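Local coordinates for intramolecular trans-sialidase (Macrobdella decora, PDB 3SLI), which catalyses intramolecular trans-sialylation, splitting terminal sialic acid from sialylated glycans and releasing it as 2,7-anhydro-Neu5Ac, at residues L218-G223 / D434-S439; L298-D301 / R306-L309; D301-R306 / D494-N499; I518-M521 / S525-T528. One frame throughout, in Å; residues are numbered along the deposited sequence.

Interaction 1 of 4, residues L218-G223 / D434-S439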
loop_
_atom_site.group_PDB
_atom_site.type_symbol
_atom_site.label_atom_id
_atom_site.label_comp_id
_atom_site.label_asym_id
_atom_site.label_seq_id
_atom_site.Cartn_x
_atom_site.Cartn_y
_atom_site.Cartn_z
ATOM N N LEU A 218 2.860 14.561 -3.446
ATOM C CA LEU A 218 3.389 15.626 -4.297
ATOM C C LEU A 218 3.254 17.028 -3.693
ATOM O O LEU A 218 2.179 17.411 -3.236
ATOM C CB LEU A 218 2.659 15.593 -5.647
ATOM C CG LEU A 218 3.079 16.610 -6.717
ATOM C CD1 LEU A 218 4.496 16.306 -7.197
ATOM C CD2 LEU A 218 2.096 16.567 -7.877
ATOM N N THR A 219 4.348 17.778 -3.673
ATOM C CA THR A 219 4.312 19.141 -3.166
ATOM C C THR A 219 4.053 20.047 -4.378
ATOM O O THR A 219 4.736 19.937 -5.407
ATOM C CB THR A 219 5.637 19.530 -2.487
ATOM O OG1 THR A 219 5.877 18.671 -1.369
ATOM C CG2 THR A 219 5.586 20.966 -2.002
ATOM N N LEU A 220 3.017 20.876 -4.279
ATOM C CA LEU A 220 2.647 21.799 -5.347
ATOM C C LEU A 220 3.499 23.069 -5.258
ATOM O O LEU A 220 4.048 23.378 -4.195
ATOM C CB LEU A 220 1.155 22.143 -5.251
ATOM C CG LEU A 220 0.166 20.969 -5.298
ATOM C CD1 LEU A 220 -1.262 21.497 -5.315
ATOM C CD2 LEU A 220 0.428 20.107 -6.535
ATOM N N SER A 221 3.600 23.813 -6.360
ATOM C CA SER A 221 4.390 25.048 -6.381
ATOM C C SER A 221 3.854 26.087 -5.404
ATOM O O SER A 221 4.564 27.017 -5.036
ATOM C CB SER A 221 4.443 25.634 -7.795
ATOM O OG SER A 221 3.143 25.847 -8.315
ATOM N N THR A 222 2.606 25.907 -4.978
ATOM C CA THR A 222 1.958 26.805 -4.021
ATOM C C THR A 222 2.368 26.506 -2.569
ATOM O O THR A 222 2.077 27.295 -1.669
ATOM C CB THR A 222 0.418 26.675 -4.086
ATOM O OG1 THR A 222 0.036 25.369 -3.632
ATOM C CG2 THR A 222 -0.084 26.873 -5.515
ATOM N N GLY A 223 2.999 25.356 -2.337
ATOM C CA GLY A 223 3.392 24.981 -0.987
ATOM C C GLY A 223 2.483 23.907 -0.394
ATOM O O GLY A 223 2.840 23.250 0.581
ATOM N N ASP A 434 -8.358 22.784 -10.448
ATOM C CA ASP A 434 -7.716 24.090 -10.405
ATOM C C ASP A 434 -7.826 24.718 -9.010
ATOM O O ASP A 434 -7.325 25.814 -8.781
ATOM C CB ASP A 434 -8.336 25.023 -11.450
ATOM C CG ASP A 434 -7.962 24.640 -12.868
ATOM O OD1 ASP A 434 -6.755 24.450 -13.129
ATOM O OD2 ASP A 434 -8.872 24.529 -13.714
ATOM N N ASP A 435 -8.470 24.013 -8.078
ATOM C CA ASP A 435 -8.612 24.518 -6.714
ATOM C C ASP A 435 -8.091 23.535 -5.656
ATOM O O ASP A 435 -8.676 23.397 -4.577
ATOM C CB ASP A 435 -10.067 24.902 -6.431
ATOM C CG ASP A 435 -11.044 23.779 -6.726
ATOM O OD1 ASP A 435 -10.639 22.597 -6.791
ATOM O OD2 ASP A 435 -12.241 24.084 -6.885
ATOM N N GLU A 436 -7.020 22.822 -6.001
ATOM C CA GLU A 436 -6.374 21.854 -5.115
ATOM C C GLU A 436 -7.286 20.791 -4.483
ATOM O O GLU A 436 -7.201 20.502 -3.282
ATOM C CB GLU A 436 -5.560 22.591 -4.044
ATOM C CG GLU A 436 -4.574 23.602 -4.635
ATOM C CD GLU A 436 -3.662 24.247 -3.608
ATOM O OE1 GLU A 436 -3.843 24.004 -2.398
ATOM O OE2 GLU A 436 -2.750 25.001 -4.011
ATOM N N GLY A 437 -8.175 20.229 -5.296
ATOM C CA GLY A 437 -9.055 19.185 -4.808
ATOM C C GLY A 437 -10.414 19.594 -4.284
ATOM O O GLY A 437 -11.174 18.732 -3.864
ATOM N N ALA A 438 -10.722 20.890 -4.265
ATOM C CA ALA A 438 -12.043 21.334 -3.801
ATOM C C ALA A 438 -13.107 20.828 -4.782
ATOM O O ALA A 438 -14.223 20.487 -4.384
ATOM C CB ALA A 438 -12.093 22.864 -3.676
ATOM N N SER A 439 -12.750 20.766 -6.065
ATOM C CA SER A 439 -13.645 20.260 -7.108
ATOM C C SER A 439 -12.790 19.661 -8.231
ATOM O O SER A 439 -11.643 20.073 -8.424
ATOM C CB SER A 439 -14.564 21.368 -7.659
ATOM O OG SER A 439 -13.844 22.378 -8.363
#

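Interaction 2 of 4, residues L298-D301 / R306-L309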
loop_
_atom_site.group_PDB
_atom_site.type_symbol
_atom_site.label_atom_id
_atom_site.label_comp_id
_atom_site.label_asym_id
_atom_site.label_seq_id
_atom_site.Cartn_x
_atom_site.Cartn_y
_atom_site.Cartn_z
ATOM N N LEU A 298 -0.172 11.427 -9.578
ATOM C CA LEU A 298 -0.483 12.839 -9.377
ATOM C C LEU A 298 0.511 13.669 -10.200
ATOM O O LEU A 298 1.685 13.302 -10.330
ATOM C CB LEU A 298 -0.377 13.223 -7.892
ATOM C CG LEU A 298 -1.505 12.762 -6.965
ATOM C CD1 LEU A 298 -1.131 13.086 -5.533
ATOM C CD2 LEU A 298 -2.822 13.437 -7.358
ATOM N N LEU A 299 0.045 14.784 -10.749
ATOM C CA LEU A 299 0.901 15.646 -11.558
ATOM C C LEU A 299 0.452 17.104 -11.501
ATOM O O LEU A 299 -0.748 17.382 -11.435
ATOM C CB LEU A 299 0.863 15.171 -13.016
ATOM C CG LEU A 299 1.590 16.009 -14.077
ATOM C CD1 LEU A 299 3.084 16.058 -13.804
ATOM C CD2 LEU A 299 1.303 15.429 -15.459
ATOM N N GLU A 300 1.414 18.024 -11.507
ATOM C CA GLU A 300 1.097 19.448 -11.514
ATOM C C GLU A 300 1.673 20.147 -12.756
ATOM O O GLU A 300 2.806 19.885 -13.172
ATOM C CB GLU A 300 1.640 20.168 -10.274
ATOM C CG GLU A 300 1.174 21.639 -10.210
ATOM C CD GLU A 300 2.009 22.540 -9.311
ATOM O OE1 GLU A 300 3.005 22.079 -8.714
ATOM O OE2 GLU A 300 1.671 23.741 -9.219
ATOM N N ASP A 301 0.871 21.001 -13.376
ATOM C CA ASP A 301 1.342 21.784 -14.507
ATOM C C ASP A 301 1.687 23.109 -13.838
ATOM O O ASP A 301 0.788 23.902 -13.533
ATOM C CB ASP A 301 0.231 21.985 -15.536
ATOM C CG ASP A 301 0.695 22.778 -16.756
ATOM O OD1 ASP A 301 1.541 23.688 -16.614
ATOM O OD2 ASP A 301 0.204 22.488 -17.862
ATOM N N ARG A 306 -2.610 23.903 -12.521
ATOM C CA ARG A 306 -3.610 22.835 -12.575
ATOM C C ARG A 306 -3.005 21.505 -12.116
ATOM O O ARG A 306 -1.822 21.241 -12.367
ATOM C CB ARG A 306 -4.123 22.694 -14.017
ATOM C CG ARG A 306 -5.065 21.524 -14.272
ATOM C CD ARG A 306 -5.792 21.683 -15.605
ATOM N NE ARG A 306 -6.678 22.848 -15.606
ATOM C CZ ARG A 306 -7.480 23.194 -16.611
ATOM N NH1 ARG A 306 -7.518 22.474 -17.724
ATOM N NH2 ARG A 306 -8.289 24.242 -16.486
ATOM N N ILE A 307 -3.793 20.681 -11.426
ATOM C CA ILE A 307 -3.302 19.375 -10.979
ATOM C C ILE A 307 -4.132 18.292 -11.647
ATOM O O ILE A 307 -5.298 18.519 -11.984
ATOM C CB ILE A 307 -3.315 19.191 -9.431
ATOM C CG1 ILE A 307 -4.746 19.101 -8.901
ATOM C CG2 ILE A 307 -2.541 20.320 -8.754
ATOM C CD1 ILE A 307 -4.823 18.734 -7.421
ATOM N N PHE A 308 -3.520 17.130 -11.868
ATOM C CA PHE A 308 -4.191 16.019 -12.526
ATOM C C PHE A 308 -4.034 14.759 -11.690
ATOM O O PHE A 308 -3.000 14.555 -11.042
ATOM C CB PHE A 308 -3.572 15.737 -13.915
ATOM C CG PHE A 308 -3.417 16.960 -14.791
ATOM C CD1 PHE A 308 -2.347 17.834 -14.607
ATOM C CD2 PHE A 308 -4.339 17.232 -15.797
ATOM C CE1 PHE A 308 -2.193 18.971 -15.415
ATOM C CE2 PHE A 308 -4.198 18.363 -16.613
ATOM C CZ PHE A 308 -3.122 19.232 -16.418
ATOM N N LEU A 309 -5.074 13.934 -11.709
ATOM C CA LEU A 309 -5.066 12.654 -11.021
ATOM C C LEU A 309 -5.388 11.612 -12.092
ATOM O O LEU A 309 -6.422 11.718 -12.766
ATOM C CB LEU A 309 -6.135 12.608 -9.911
ATOM C CG LEU A 309 -6.403 11.221 -9.289
ATOM C CD1 LEU A 309 -5.163 10.734 -8.535
ATOM C CD2 LEU A 309 -7.610 11.254 -8.359
#

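Interaction 3 of 4, residues D301-R306 / D494-N499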
loop_
_atom_site.group_PDB
_atom_site.type_symbol
_atom_site.label_atom_id
_atom_site.label_comp_id
_atom_site.label_asym_id
_atom_site.label_seq_id
_atom_site.Cartn_x
_atom_site.Cartn_y
_atom_site.Cartn_z
ATOM N N ASP A 301 0.871 21.001 -13.376
ATOM C CA ASP A 301 1.342 21.784 -14.507
ATOM C C ASP A 301 1.687 23.109 -13.838
ATOM O O ASP A 301 0.788 23.902 -13.533
ATOM C CB ASP A 301 0.231 21.985 -15.536
ATOM C CG ASP A 301 0.695 22.778 -16.756
ATOM O OD1 ASP A 301 1.541 23.688 -16.614
ATOM O OD2 ASP A 301 0.204 22.488 -17.862
ATOM N N LYS A 302 2.969 23.330 -13.568
ATOM C CA LYS A 302 3.406 24.561 -12.905
ATOM C C LYS A 302 3.080 25.852 -13.640
ATOM O O LYS A 302 3.011 26.912 -13.025
ATOM C CB LYS A 302 4.893 24.508 -12.566
ATOM C CG LYS A 302 5.224 23.454 -11.522
ATOM C CD LYS A 302 6.550 23.734 -10.849
ATOM C CE LYS A 302 6.856 22.674 -9.813
ATOM N NZ LYS A 302 6.973 21.347 -10.480
ATOM N N LEU A 303 2.876 25.760 -14.950
ATOM C CA LEU A 303 2.542 26.930 -15.745
ATOM C C LEU A 303 1.101 27.393 -15.486
ATOM O O LEU A 303 0.846 28.589 -15.359
ATOM C CB LEU A 303 2.781 26.639 -17.234
ATOM C CG LEU A 303 4.219 26.788 -17.787
ATOM C CD1 LEU A 303 5.277 26.623 -16.704
ATOM C CD2 LEU A 303 4.461 25.806 -18.934
ATOM N N THR A 304 0.176 26.448 -15.347
ATOM C CA THR A 304 -1.231 26.774 -15.117
ATOM C C THR A 304 -1.693 26.519 -13.680
ATOM O O THR A 304 -2.801 26.899 -13.301
ATOM C CB THR A 304 -2.135 25.953 -16.048
ATOM O OG1 THR A 304 -1.906 24.555 -15.825
ATOM C CG2 THR A 304 -1.840 26.274 -17.503
ATOM N N LYS A 305 -0.834 25.871 -12.897
ATOM C CA LYS A 305 -1.095 25.507 -11.501
ATOM C C LYS A 305 -2.154 24.414 -11.378
ATOM O O LYS A 305 -2.514 24.012 -10.263
ATOM C CB LYS A 305 -1.474 26.729 -10.651
ATOM C CG LYS A 305 -0.430 27.852 -10.642
ATOM C CD LYS A 305 0.938 27.371 -10.176
ATOM C CE LYS A 305 2.006 28.448 -10.388
ATOM N NZ LYS A 305 3.395 27.883 -10.364
ATOM N N ARG A 306 -2.610 23.903 -12.521
ATOM C CA ARG A 306 -3.610 22.835 -12.575
ATOM C C ARG A 306 -3.005 21.505 -12.116
ATOM O O ARG A 306 -1.822 21.241 -12.367
ATOM C CB ARG A 306 -4.123 22.694 -14.017
ATOM C CG ARG A 306 -5.065 21.524 -14.272
ATOM C CD ARG A 306 -5.792 21.683 -15.605
ATOM N NE ARG A 306 -6.678 22.848 -15.606
ATOM C CZ ARG A 306 -7.480 23.194 -16.611
ATOM N NH1 ARG A 306 -7.518 22.474 -17.724
ATOM N NH2 ARG A 306 -8.289 24.242 -16.486
ATOM N N ASP A 494 1.502 18.286 -24.911
ATOM C CA ASP A 494 2.140 19.563 -25.190
ATOM C C ASP A 494 1.145 20.721 -25.078
ATOM O O ASP A 494 1.509 21.880 -25.292
ATOM C CB ASP A 494 2.778 19.553 -26.581
ATOM C CG ASP A 494 4.057 18.740 -26.631
ATOM O OD1 ASP A 494 4.877 18.854 -25.694
ATOM O OD2 ASP A 494 4.248 18.006 -27.622
ATOM N N ASP A 495 -0.110 20.397 -24.777
ATOM C CA ASP A 495 -1.143 21.414 -24.633
ATOM C C ASP A 495 -1.783 21.403 -23.245
ATOM O O ASP A 495 -3.008 21.444 -23.101
ATOM C CB ASP A 495 -2.203 21.303 -25.742
ATOM C CG ASP A 495 -2.885 19.944 -25.794
ATOM O OD1 ASP A 495 -2.612 19.072 -24.945
ATOM O OD2 ASP A 495 -3.716 19.751 -26.702
ATOM N N HIS A 496 -0.931 21.283 -22.232
ATOM C CA HIS A 496 -1.346 21.312 -20.830
ATOM C C HIS A 496 -2.431 20.328 -20.405
ATOM O O HIS A 496 -3.308 20.662 -19.605
ATOM C CB HIS A 496 -1.715 22.749 -20.438
ATOM C CG HIS A 496 -0.671 23.749 -20.825
ATOM N ND1 HIS A 496 -0.812 24.582 -21.913
ATOM C CD2 HIS A 496 0.569 23.976 -20.336
ATOM C CE1 HIS A 496 0.301 25.273 -22.083
ATOM N NE2 HIS A 496 1.156 24.924 -21.141
ATOM N N GLY A 497 -2.351 19.109 -20.924
ATOM C CA GLY A 497 -3.309 18.087 -20.549
ATOM C C GLY A 497 -4.558 17.918 -21.383
ATOM O O GLY A 497 -5.347 17.007 -21.120
ATOM N N ASP A 498 -4.761 18.779 -22.375
ATOM C CA ASP A 498 -5.944 18.659 -23.215
ATOM C C ASP A 498 -5.874 17.439 -24.128
ATOM O O ASP A 498 -6.891 16.781 -24.356
ATOM C CB ASP A 498 -6.174 19.936 -24.034
ATOM C CG ASP A 498 -6.556 21.140 -23.165
ATOM O OD1 ASP A 498 -7.061 20.950 -22.028
ATOM O OD2 ASP A 498 -6.351 22.285 -23.628
ATOM N N ASN A 499 -4.675 17.110 -24.612
ATOM C CA ASN A 499 -4.490 15.962 -25.503
ATOM C C ASN A 499 -3.223 15.193 -25.176
ATOM O O ASN A 499 -2.194 15.786 -24.848
ATOM C CB ASN A 499 -4.466 16.404 -26.968
ATOM C CG ASN A 499 -5.813 16.892 -27.437
ATOM O OD1 ASN A 499 -6.710 16.092 -27.703
ATOM N ND2 ASN A 499 -5.982 18.209 -27.504
HETATM O O HOH W 1 -3.259 23.088 -17.465
HETATM O O HOH W 2 -5.932 20.387 -19.313
#

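Interaction 4 of 4, residues I518-M521 / S525-T528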
loop_
_atom_site.group_PDB
_atom_site.type_symbol
_atom_site.label_atom_id
_atom_site.label_comp_id
_atom_site.label_asym_id
_atom_site.label_seq_id
_atom_site.Cartn_x
_atom_site.Cartn_y
_atom_site.Cartn_z
ATOM N N ILE A 518 9.910 9.158 -13.591
ATOM C CA ILE A 518 10.760 10.029 -14.412
ATOM C C ILE A 518 11.465 11.171 -13.681
ATOM O O ILE A 518 10.855 11.883 -12.876
ATOM C CB ILE A 518 9.896 10.660 -15.548
ATOM C CG1 ILE A 518 9.068 9.574 -16.241
ATOM C CG2 ILE A 518 10.775 11.416 -16.557
ATOM C CD1 ILE A 518 7.942 10.106 -17.105
ATOM N N VAL A 519 12.728 11.386 -14.028
ATOM C CA VAL A 519 13.529 12.454 -13.446
ATOM C C VAL A 519 14.172 13.280 -14.586
ATOM O O VAL A 519 14.504 12.739 -15.649
ATOM C CB VAL A 519 14.561 11.852 -12.447
ATOM C CG1 VAL A 519 15.938 12.403 -12.655
ATOM C CG2 VAL A 519 14.081 12.081 -11.027
ATOM N N GLU A 520 14.286 14.590 -14.379
ATOM C CA GLU A 520 14.855 15.484 -15.385
ATOM C C GLU A 520 16.315 15.860 -15.128
ATOM O O GLU A 520 16.714 16.130 -13.988
ATOM C CB GLU A 520 14.001 16.748 -15.494
ATOM C CG GLU A 520 14.467 17.736 -16.561
ATOM C CD GLU A 520 13.573 18.960 -16.659
ATOM O OE1 GLU A 520 12.450 18.921 -16.118
ATOM O OE2 GLU A 520 13.986 19.958 -17.286
ATOM N N MET A 521 17.113 15.842 -16.193
ATOM C CA MET A 521 18.525 16.197 -16.119
ATOM C C MET A 521 18.659 17.717 -16.239
ATOM O O MET A 521 17.731 18.387 -16.689
ATOM C CB MET A 521 19.315 15.479 -17.220
ATOM C CG MET A 521 19.362 13.965 -17.047
ATOM S SD MET A 521 20.222 13.433 -15.545
ATOM C CE MET A 521 18.844 13.083 -14.455
ATOM N N SER A 525 17.043 16.880 -20.611
ATOM C CA SER A 525 16.929 15.492 -21.048
ATOM C C SER A 525 16.313 14.725 -19.868
ATOM O O SER A 525 16.265 15.243 -18.746
ATOM C CB SER A 525 18.284 14.908 -21.472
ATOM O OG SER A 525 19.282 15.084 -20.488
ATOM N N LEU A 526 15.842 13.511 -20.108
ATOM C CA LEU A 526 15.190 12.761 -19.045
ATOM C C LEU A 526 15.778 11.379 -18.825
ATOM O O LEU A 526 16.253 10.739 -19.769
ATOM C CB LEU A 526 13.705 12.598 -19.388
ATOM C CG LEU A 526 12.884 13.815 -19.839
ATOM C CD1 LEU A 526 11.569 13.339 -20.432
ATOM C CD2 LEU A 526 12.646 14.785 -18.692
ATOM N N LYS A 527 15.739 10.927 -17.574
ATOM C CA LYS A 527 16.182 9.586 -17.216
ATOM C C LYS A 527 14.999 8.961 -16.486
ATOM O O LYS A 527 14.395 9.593 -15.615
ATOM C CB LYS A 527 17.413 9.602 -16.306
ATOM C CG LYS A 527 18.733 9.835 -17.037
ATOM C CD LYS A 527 19.923 9.571 -16.130
ATOM C CE LYS A 527 21.245 9.856 -16.828
ATOM N NZ LYS A 527 21.422 9.018 -18.051
ATOM N N THR A 528 14.615 7.766 -16.909
ATOM C CA THR A 528 13.509 7.044 -16.296
ATOM C C THR A 528 14.070 5.790 -15.626
ATOM O O THR A 528 14.948 5.118 -16.182
ATOM C CB THR A 528 12.443 6.684 -17.355
ATOM O OG1 THR A 528 11.810 7.888 -17.812
ATOM C CG2 THR A 528 11.386 5.737 -16.791
#

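Interaction 1 of 4, residues L218-G223 / D434-S439
Thr222 and Glu436 approach from opposite directions: the hydroxyl OG1 of Thr222 donates to OE2 of Glu436 over 2.8 Å. It arrives on the syn side of the carboxylate, though 30° out of its plane. The second oxygen, OE1, is bonded to the Thr224 hydroxyl, which fixes the rotation of the carboxylate. This end of the contact is the loose one, since Thr222 lies at the surface.

The closed end belongs to Leu220, whose CD1 lies 4.0 Å from Glu436 CG as the two side chains slide past each other; Leu220 is itself buried, against Ile226. Glu436 can bridge the gap because its chain runs fully extended beyond CG (chi2 -174°). It projects from an Asp box, the recurring Ser-X-Asp-X-Gly-X-Thr/Ser-Trp turn of sialidase propellers, here with Ser433, Asp435, Gly437 and Ser439 in the signature places. A type I' turn from Asp435 to Ala438 is tied off by Asp435: OD1 takes the Ser439 amide at 2.9 Å, and OD2 takes the Ser439 hydroxyl at 2.8 Å. Facing it, a type I turn from Leu220 to Gly223 closes the hairpin between strands 211-219 and 225-232, and it is this turn that presents Thr222 to the glutamate.

Interaction 2 of 4, residues L298-D301 / R306-L309
Leu299 O takes two donors from neighbouring residues of the facing strand: the Phe308 amide N at 2.8 Å and, more weakly, Ile307 CA in a CA-H...O contact at 3.3 Å. The return bond, Leu299 N to Phe308 O, is longer at 3.1 Å. Together they make Leu299-Phe308 the hydrogen-bonded pair of an antiparallel beta hairpin, strands 292-300 and 307-314, within one blade of the sialidase propeller. Leu298-Leu309 and Glu300-Ile307 are the non-hydrogen-bonded pairs flanking it. Asp301 N to Arg306 O, at 2.9 Å, adds a third backbone bond at the loop end.

One face of the hairpin carries Leu298, Glu300, Ile307 and Leu309. Here the two leucines lean together, CD2 of Leu298 reaching 3.8 Å from CD1 of Leu309, while Ile226 of strand 225-232 covers Leu298 and Ile307. Glu300 is extended, its OE2 bonded to the Ser221 hydroxyl. Arg306 leads away from the hairpin to a salt bridge with Asp434 and a cation-pi contact with Tyr432.

The other face holds Leu299 and Phe308. With CG anti to its carbonyl carbon (chi1 -49°), Phe308 sets CD1 3.6 Å from Leu299 O. Asp301, beyond the last pair, brings its CB to the edge of the Phe308 ring, in the ring plane and 3.9 Å from CE1.

Interaction 3 of 4, residues D301-R306 / D494-N499
Asp301 and His496 make the closest approach: OD2 of the aspartate sits at the edge of the imidazole, in its plane, 2.9 Å from His496 CD2. That is very short for a carbon and an oxygen, which makes the exact placing of the ring doubtful. With CG anti to the backbone N (chi1 -179°), Asp301 points its carboxylate at the histidine, the two planes turned 34° apart. Leu303 also comes to the ring edge, its CD2 4.1 Å from His496 NE2, with the two side chains crossing at about a right angle, and the methyl CG2 of Thr304 approaches obliquely.

Water carries the polar part of the contact. One molecule lies 2.6 Å from Thr304 OG1 and donates to His496 O at 3.2 Å. A second donates to the same carbonyl, His496 O, at 2.7 Å, and also to Asp498 OD1, while accepting from Arg306 NH1 at 3.1 Å at the edge of the guanidinium. Arg306 and Asp498 are thus linked through water.

Behind this shell, each loop braces itself. OD1 of Asp301 accepts from Leu303 N at 3.0 Å, an Asx turn that helps hold the carboxylate. Asp495, in a variant Asp box with Asn499 in the Thr/Ser place, takes the backbone N of Asn499 on OD1 and its side-chain ND2 on OD2; the type I' turn from Asp495 to Asp498 carries His496 toward the other loop. Loop 301-306 joins strands 292-300 and 307-314, resting on Gln466 of strand 462-466; the Asp box joins strands 488-493 and 501-504 of the next blade.

Interaction 4 of 4, residues I518-M521 / S525-T528
Met521 and Lys527 cross at about a right angle, the thioether lying against the aliphatic chain of the lysine: SD is 3.9 Å from Lys527 CD, and the CE methyl of Met521 4.0 Å from the same carbon. Met521 manages this by bending at chi2 (-64°) and again at chi3 (100°), while Lys527 stays extended as far as CE and bends only at its last torsion, which turns NZ. That nitrogen leads away to Glu539 and Thr541, and Tyr614 of strand 614-623 touches both side chains.

Ser525 comes in beside the root of the methionine, OG 3.3 Å from Met521 CB; the hydroxyl itself is bonded to Asp523 in the connecting turn. On the other face Glu520 and Leu526 pass at a slant, Leu526 CD2 lying 4.0 Å from Glu520 CB, and the glutamate carboxylate ends on the backbone amides of Ser468 and Thr469. Further along, Ile518 presses CG1 to 3.6 Å from Thr528 OG1, a buried hydroxyl with no hydrogen-bond partner in the model. Trp549 backs Leu526 and Thr528.

The backbones are laced by Val519 N to Lys527 O and Lys527 N to Val519 O, both 2.9 Å, then by Met521 N to Ser525 O at 2.8 Å. With strands 538-542 and 553-554 continuing the sheet, this hairpin of strands 516-520 and 526-530 forms the first half of a four-stranded antiparallel blade, as in the six-bladed propeller of sialidases.

How the interactions relate
Interactions 1, 2 and 3 form a continuous patch, with interaction 2 about 8 Å from each of the other two, centre to centre. Interaction 2 lies within a blade; interactions 1 and 3 tie that blade to the ones before and after it. Polar links join them: Asp434 OD2 to Arg306 NH2 is a 2.8 Å salt bridge, and Ser221 OG probably bonds Glu300 OE2 at 2.7 Å and Lys305 NZ at 2.9 Å. Phe308 CZ packs 3.5 Å from His496 O. Interaction 4 stands apart in another blade, its centre 18 to 23 Å from the others. The bound 2,7-anhydro-Neu5Ac lies about 14 Å from the Leu309 side chain.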